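Local coordinates for protein extracellular invertase (Aspergillus kawachii, PDB 5XH8) that probably hydrolyses sucrose and transfers its fructosyl group to make fructooligosaccharides such as 1-kestose, as a beta-fructofuranosidase of glycoside hydrolase family 32, at residues A[121-126]-A[131-136]; A[44-49]-A[109-114]. One frame throughout, in Å; residues are numbered along the deposited sequence.

Contact 1 (A[121-126]-A[131-136]); sequences LPIHWS and RGSETQ
Ile123 meets the side chains of Ser133 and Glu134 where the loop between strands 112-118 and 134-140 meets the residues at the start of the second strand. This is a hairpin-like connection in one blade of the GH32 beta-propeller. The tight part is the meeting of Ile123 with Glu134, whose side chains approach from opposite directions. CD1 of Ile123 lies 3.7 Å from CG of Glu134, and its CG2 branch lies 3.7 Å from the carboxylate oxygen OE2. CG2 stands anti to the backbone N (chi1 -58° for CG1), which splits the two branches. CG2 rests on the carboxylate, while CD1 lies on the CG methylene and also comes close to the carboxylate. The carboxylate is held from elsewhere: OE2 forms a salt bridge with Arg170, and OE1 is hydrogen-bonded to Tyr129 OH and Phe169 N.

The Ser133 side is looser. CG1 of Ile123 is 3.9 Å from OG of Ser133, a plain van der Waals touch. That hydroxyl is bonded to Thr130 O. A water also gives a hydrogen bond to Ser133 OG at 3.0 Å and a weak one to Pro122 O at 3.4 Å. Ile123 is partly exposed, and its backbone O binds a glycerol, probably from the crystallisation liquor. The chemistry is mixed: an apolar side chain packs on a carboxylate fixed by Arg170, Tyr129 and Phe169, not by Ile123.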
loop_
_atom_site.group_PDB
_atom_site.type_symbol
_atom_site.label_atom_id
_atom_site.label_comp_id
_atom_site.label_asym_id
_atom_site.label_seq_id
_atom_site.Cartn_x
_atom_site.Cartn_y
_atom_site.Cartn_z
ATOM N N LEU A 121 4.374 -2.579 -13.108
ATOM C CA LEU A 121 5.164 -2.047 -14.215
ATOM C C LEU A 121 4.229 -2.008 -15.456
ATOM O O LEU A 121 3.261 -2.747 -15.501
ATOM C CB LEU A 121 6.365 -2.955 -14.483
ATOM C CG LEU A 121 7.537 -2.905 -13.505
ATOM C CD1 LEU A 121 8.581 -3.955 -13.886
ATOM C CD2 LEU A 121 8.190 -1.525 -13.498
ATOM N N PRO A 122 4.474 -1.140 -16.439
ATOM C CA PRO A 122 5.643 -0.230 -16.508
ATOM C C PRO A 122 5.471 1.046 -15.700
ATOM O O PRO A 122 4.369 1.407 -15.339
ATOM C CB PRO A 122 5.708 0.120 -18.003
ATOM C CG PRO A 122 4.293 0.062 -18.450
ATOM C CD PRO A 122 3.656 -1.083 -17.668
ATOM N N ILE A 123 6.577 1.739 -15.455
ATOM C CA ILE A 123 6.566 3.016 -14.776
ATOM C C ILE A 123 7.429 3.941 -15.625
ATOM O O ILE A 123 8.607 3.636 -15.885
ATOM C CB ILE A 123 7.192 2.903 -13.354
ATOM C CG1 ILE A 123 6.449 1.865 -12.481
ATOM C CG2 ILE A 123 7.255 4.265 -12.677
ATOM C CD1 ILE A 123 7.287 1.399 -11.311
ATOM N N HIS A 124 6.855 5.063 -16.054
ATOM C CA HIS A 124 7.625 6.076 -16.790
ATOM C C HIS A 124 6.935 7.437 -16.749
ATOM O O HIS A 124 5.723 7.514 -16.759
ATOM C CB HIS A 124 7.877 5.643 -18.240
ATOM C CG HIS A 124 9.002 6.371 -18.894
ATOM N ND1 HIS A 124 8.799 7.384 -19.807
ATOM C CD2 HIS A 124 10.344 6.262 -18.745
ATOM C CE1 HIS A 124 9.965 7.849 -20.214
ATOM N NE2 HIS A 124 10.920 7.190 -19.582
ATOM N N TRP A 125 7.726 8.496 -16.705
ATOM C CA TRP A 125 7.207 9.854 -16.648
ATOM C C TRP A 125 6.264 10.209 -17.811
ATOM O O TRP A 125 5.355 11.006 -17.631
ATOM C CB TRP A 125 8.352 10.892 -16.546
ATOM C CG TRP A 125 9.265 10.934 -17.731
ATOM C CD1 TRP A 125 10.475 10.321 -17.847
ATOM C CD2 TRP A 125 9.061 11.642 -18.952
ATOM N NE1 TRP A 125 11.031 10.576 -19.065
ATOM C CE2 TRP A 125 10.187 11.384 -19.774
ATOM C CE3 TRP A 125 8.028 12.446 -19.453
ATOM C CZ2 TRP A 125 10.309 11.905 -21.069
ATOM C CZ3 TRP A 125 8.154 12.971 -20.747
ATOM C CH2 TRP A 125 9.283 12.685 -21.537
ATOM N N SER A 126 6.502 9.601 -18.974
ATOM C CA SER A 126 5.769 9.889 -20.202
ATOM C C SER A 126 4.414 9.215 -20.333
ATOM O O SER A 126 3.717 9.502 -21.279
ATOM C CB SER A 126 6.604 9.487 -21.419
ATOM O OG SER A 126 6.776 8.084 -21.510
ATOM N N ARG A 131 -1.422 3.671 -9.951
ATOM C CA ARG A 131 -1.540 3.869 -8.511
ATOM C C ARG A 131 -0.870 2.730 -7.737
ATOM O O ARG A 131 -1.056 1.561 -8.058
ATOM C CB ARG A 131 -3.035 3.956 -8.127
ATOM C CG ARG A 131 -3.323 4.217 -6.643
ATOM C CD ARG A 131 -3.195 5.673 -6.306
ATOM N NE ARG A 131 -3.524 5.926 -4.914
ATOM C CZ ARG A 131 -4.757 6.030 -4.427
ATOM N NH1 ARG A 131 -5.832 5.864 -5.200
ATOM N NH2 ARG A 131 -4.923 6.267 -3.138
ATOM N N GLY A 132 -0.074 3.075 -6.728
ATOM C CA GLY A 132 0.599 2.062 -5.925
ATOM C C GLY A 132 1.753 1.335 -6.610
ATOM O O GLY A 132 2.276 0.382 -6.049
ATOM N N SER A 133 2.189 1.765 -7.800
ATOM C CA SER A 133 3.320 1.087 -8.442
ATOM C C SER A 133 4.643 1.186 -7.605
ATOM O O SER A 133 5.424 0.229 -7.571
ATOM C CB SER A 133 3.479 1.507 -9.918
ATOM O OG SER A 133 3.642 2.874 -10.035
ATOM N N GLU A 134 4.832 2.298 -6.890
ATOM C CA GLU A 134 6.012 2.550 -6.092
ATOM C C GLU A 134 5.628 2.923 -4.643
ATOM O O GLU A 134 4.932 3.925 -4.399
ATOM C CB GLU A 134 6.848 3.659 -6.727
ATOM C CG GLU A 134 7.297 3.368 -8.163
ATOM C CD GLU A 134 7.853 4.592 -8.849
ATOM O OE1 GLU A 134 7.168 5.651 -8.794
ATOM O OE2 GLU A 134 8.971 4.501 -9.421
ATOM N N THR A 135 6.062 2.096 -3.700
ATOM C CA THR A 135 5.912 2.369 -2.276
ATOM C C THR A 135 7.309 2.394 -1.671
ATOM O O THR A 135 8.293 2.015 -2.321
ATOM C CB THR A 135 5.037 1.320 -1.588
ATOM O OG1 THR A 135 5.607 0.021 -1.746
ATOM C CG2 THR A 135 3.631 1.292 -2.190
ATOM N N GLN A 136 7.417 2.882 -0.443
ATOM C CA GLN A 136 8.712 2.892 0.244
ATOM C C GLN A 136 8.615 1.983 1.465
ATOM O O GLN A 136 7.712 2.167 2.312
ATOM C CB GLN A 136 9.161 4.310 0.613
ATOM C CG GLN A 136 8.707 5.405 -0.353
ATOM C CD GLN A 136 9.192 5.190 -1.771
ATOM O OE1 GLN A 136 10.299 4.689 -2.003
ATOM N NE2 GLN A 136 8.368 5.585 -2.735
HETATM O O HOH W 1 3.275 3.554 -12.896
#

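Contact 2 (A[44-49]-A[109-114]); sequences LHYTDP and GLPTLL
Tyr46 and Pro111 carry the closer half of this contact between two blades of the five-bladed beta-propeller of GH32 enzymes. The two segments meet through side chains alone. Pro111 CB sits over one face of the Tyr46 ring, 4.0 Å from its centroid and 28° off the normal, a CH-pi contact. CG of the proline lies toward one side of the ring, 3.4 Å from CE2 of Tyr46 and 3.7 Å from its OH. The proline therefore covers the CE2, CZ and OH end of the tyrosine. The ring is brought there by chi1 of 70°, which sets CG of Tyr46 between the backbone N and the carbonyl carbon.

Further along the segments Leu44 and Leu113 meet at about a right angle. This is a lighter touch, made by one methyl from each: CD1 of Leu44 is 4.2 Å from CD1 of Leu113.

The next shell holds these four residues in place. Val102 of strand 96-103 touches all four of their side chains. Tyr46 stacks on His55 and also meets Phe148, which packs on Leu113 as well. Backbone hydrogen bonds tie Leu44 to Gly100 of strand 96-103, Tyr46 to His55, Leu113 to Ala139 and Pro111 to Ser141.

Next to Pro111, Thr112 OG1 donates to Leu110 O at 2.9 Å, from 43° above the carbonyl plane, and is also bonded to Ile107 N.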
loop_
_atom_site.group_PDB
_atom_site.type_symbol
_atom_site.label_atom_id
_atom_site.label_comp_id
_atom_site.label_asym_id
_atom_site.label_seq_id
_atom_site.Cartn_x
_atom_site.Cartn_y
_atom_site.Cartn_z
ATOM N N LEU A 44 22.284 2.448 -1.450
ATOM C CA LEU A 44 22.455 1.645 -0.239
ATOM C C LEU A 44 23.761 1.908 0.547
ATOM O O LEU A 44 23.943 1.308 1.614
ATOM C CB LEU A 44 22.282 0.135 -0.572
ATOM C CG LEU A 44 22.440 -0.956 0.504
ATOM C CD1 LEU A 44 21.398 -2.054 0.366
ATOM C CD2 LEU A 44 23.830 -1.556 0.486
ATOM N N HIS A 45 24.609 2.842 0.101
ATOM C CA HIS A 45 25.921 3.046 0.723
ATOM C C HIS A 45 25.789 3.402 2.219
ATOM O O HIS A 45 24.880 4.141 2.598
ATOM C CB HIS A 45 26.714 4.215 0.111
ATOM C CG HIS A 45 26.788 4.257 -1.378
ATOM N ND1 HIS A 45 26.974 3.135 -2.161
ATOM C CD2 HIS A 45 26.802 5.309 -2.227
ATOM C CE1 HIS A 45 27.031 3.484 -3.431
ATOM N NE2 HIS A 45 26.951 4.804 -3.497
ATOM N N TYR A 46 26.695 2.914 3.054
ATOM C CA TYR A 46 26.726 3.348 4.451
ATOM C C TYR A 46 28.021 3.003 5.132
ATOM O O TYR A 46 28.648 1.991 4.814
ATOM C CB TYR A 46 25.559 2.757 5.261
ATOM C CG TYR A 46 25.617 1.260 5.525
ATOM C CD1 TYR A 46 25.256 0.331 4.544
ATOM C CD2 TYR A 46 26.021 0.759 6.780
ATOM C CE1 TYR A 46 25.279 -1.040 4.798
ATOM C CE2 TYR A 46 26.043 -0.607 7.038
ATOM C CZ TYR A 46 25.674 -1.512 6.044
ATOM O OH TYR A 46 25.708 -2.885 6.301
ATOM N N THR A 47 28.403 3.843 6.084
ATOM C CA THR A 47 29.461 3.512 7.014
ATOM C C THR A 47 28.842 2.762 8.174
ATOM O O THR A 47 27.956 3.278 8.842
ATOM C CB THR A 47 30.168 4.764 7.553
ATOM O OG1 THR A 47 30.596 5.582 6.459
ATOM C CG2 THR A 47 31.359 4.386 8.395
ATOM N N ASP A 48 29.300 1.546 8.395
ATOM C CA ASP A 48 28.880 0.734 9.517
ATOM C C ASP A 48 29.519 1.305 10.814
ATOM O O ASP A 48 30.732 1.187 10.989
ATOM C CB ASP A 48 29.331 -0.705 9.276
ATOM C CG ASP A 48 28.932 -1.654 10.405
ATOM O OD1 ASP A 48 28.768 -1.186 11.564
ATOM O OD2 ASP A 48 28.751 -2.865 10.107
ATOM N N PRO A 49 28.711 1.904 11.722
ATOM C CA PRO A 49 29.327 2.540 12.907
ATOM C C PRO A 49 30.133 1.585 13.792
ATOM O O PRO A 49 31.139 2.000 14.345
ATOM C CB PRO A 49 28.137 3.139 13.667
ATOM C CG PRO A 49 26.945 2.400 13.182
ATOM C CD PRO A 49 27.236 1.966 11.774
ATOM N N GLY A 109 19.682 -0.467 16.395
ATOM C CA GLY A 109 21.070 -0.129 16.117
ATOM C C GLY A 109 21.654 -0.780 14.858
ATOM O O GLY A 109 22.892 -0.855 14.707
ATOM N N LEU A 110 20.773 -1.227 13.959
ATOM C CA LEU A 110 21.167 -1.924 12.742
ATOM C C LEU A 110 21.028 -1.027 11.518
ATOM O O LEU A 110 20.202 -0.107 11.517
ATOM C CB LEU A 110 20.302 -3.157 12.551
ATOM C CG LEU A 110 20.410 -4.186 13.683
ATOM C CD1 LEU A 110 19.335 -5.223 13.494
ATOM C CD2 LEU A 110 21.773 -4.829 13.715
ATOM N N PRO A 111 21.844 -1.286 10.467
ATOM C CA PRO A 111 21.673 -0.570 9.206
ATOM C C PRO A 111 20.248 -0.804 8.699
ATOM O O PRO A 111 19.780 -1.962 8.636
ATOM C CB PRO A 111 22.713 -1.215 8.278
ATOM C CG PRO A 111 23.705 -1.880 9.194
ATOM C CD PRO A 111 22.924 -2.291 10.396
ATOM N N THR A 112 19.547 0.284 8.439
ATOM C CA THR A 112 18.123 0.236 8.148
ATOM C C THR A 112 17.924 0.827 6.752
ATOM O O THR A 112 18.180 1.991 6.525
ATOM C CB THR A 112 17.322 0.978 9.235
ATOM O OG1 THR A 112 17.476 0.285 10.493
ATOM C CG2 THR A 112 15.847 1.025 8.874
ATOM N N LEU A 113 17.496 -0.014 5.819
ATOM C CA LEU A 113 17.287 0.379 4.416
ATOM C C LEU A 113 15.859 0.854 4.209
ATOM O O LEU A 113 14.910 0.115 4.505
ATOM C CB LEU A 113 17.544 -0.820 3.498
ATOM C CG LEU A 113 17.216 -0.654 2.012
ATOM C CD1 LEU A 113 18.145 0.330 1.360
ATOM C CD2 LEU A 113 17.293 -2.009 1.318
ATOM N N LEU A 114 15.714 2.074 3.692
ATOM C CA LEU A 114 14.454 2.559 3.160
ATOM C C LEU A 114 14.581 2.551 1.630
ATOM O O LEU A 114 15.449 3.225 1.080
ATOM C CB LEU A 114 14.156 3.976 3.670
ATOM C CG LEU A 114 12.842 4.621 3.225
ATOM C CD1 LEU A 114 11.631 3.853 3.712
ATOM C CD2 LEU A 114 12.771 6.063 3.703
#

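How the contacts relate
Both contacts involve the four-stranded blade that contains strands 112-118 and 134-140. These strands are neighbours in one sheet and follow each other in the chain. Contact 2 joins this blade to the sheet of strand 37-47, across about 60 residues of sequence. Contact 1 joins the connecting loop to the start of strand 134-140, and its carboxylate reaches Arg170 of the neighbouring sheet. Contact 2 is core throughout, and its packing is apolar and aromatic. Contact 1 is largely buried but has a partly exposed Ile123 on the glycerol side, with a carboxylate, a hydroxyl and a water taking part. Their centres are 26 Å apart, yet Gln136 CB lies 4.0 Å from Leu114 CD1.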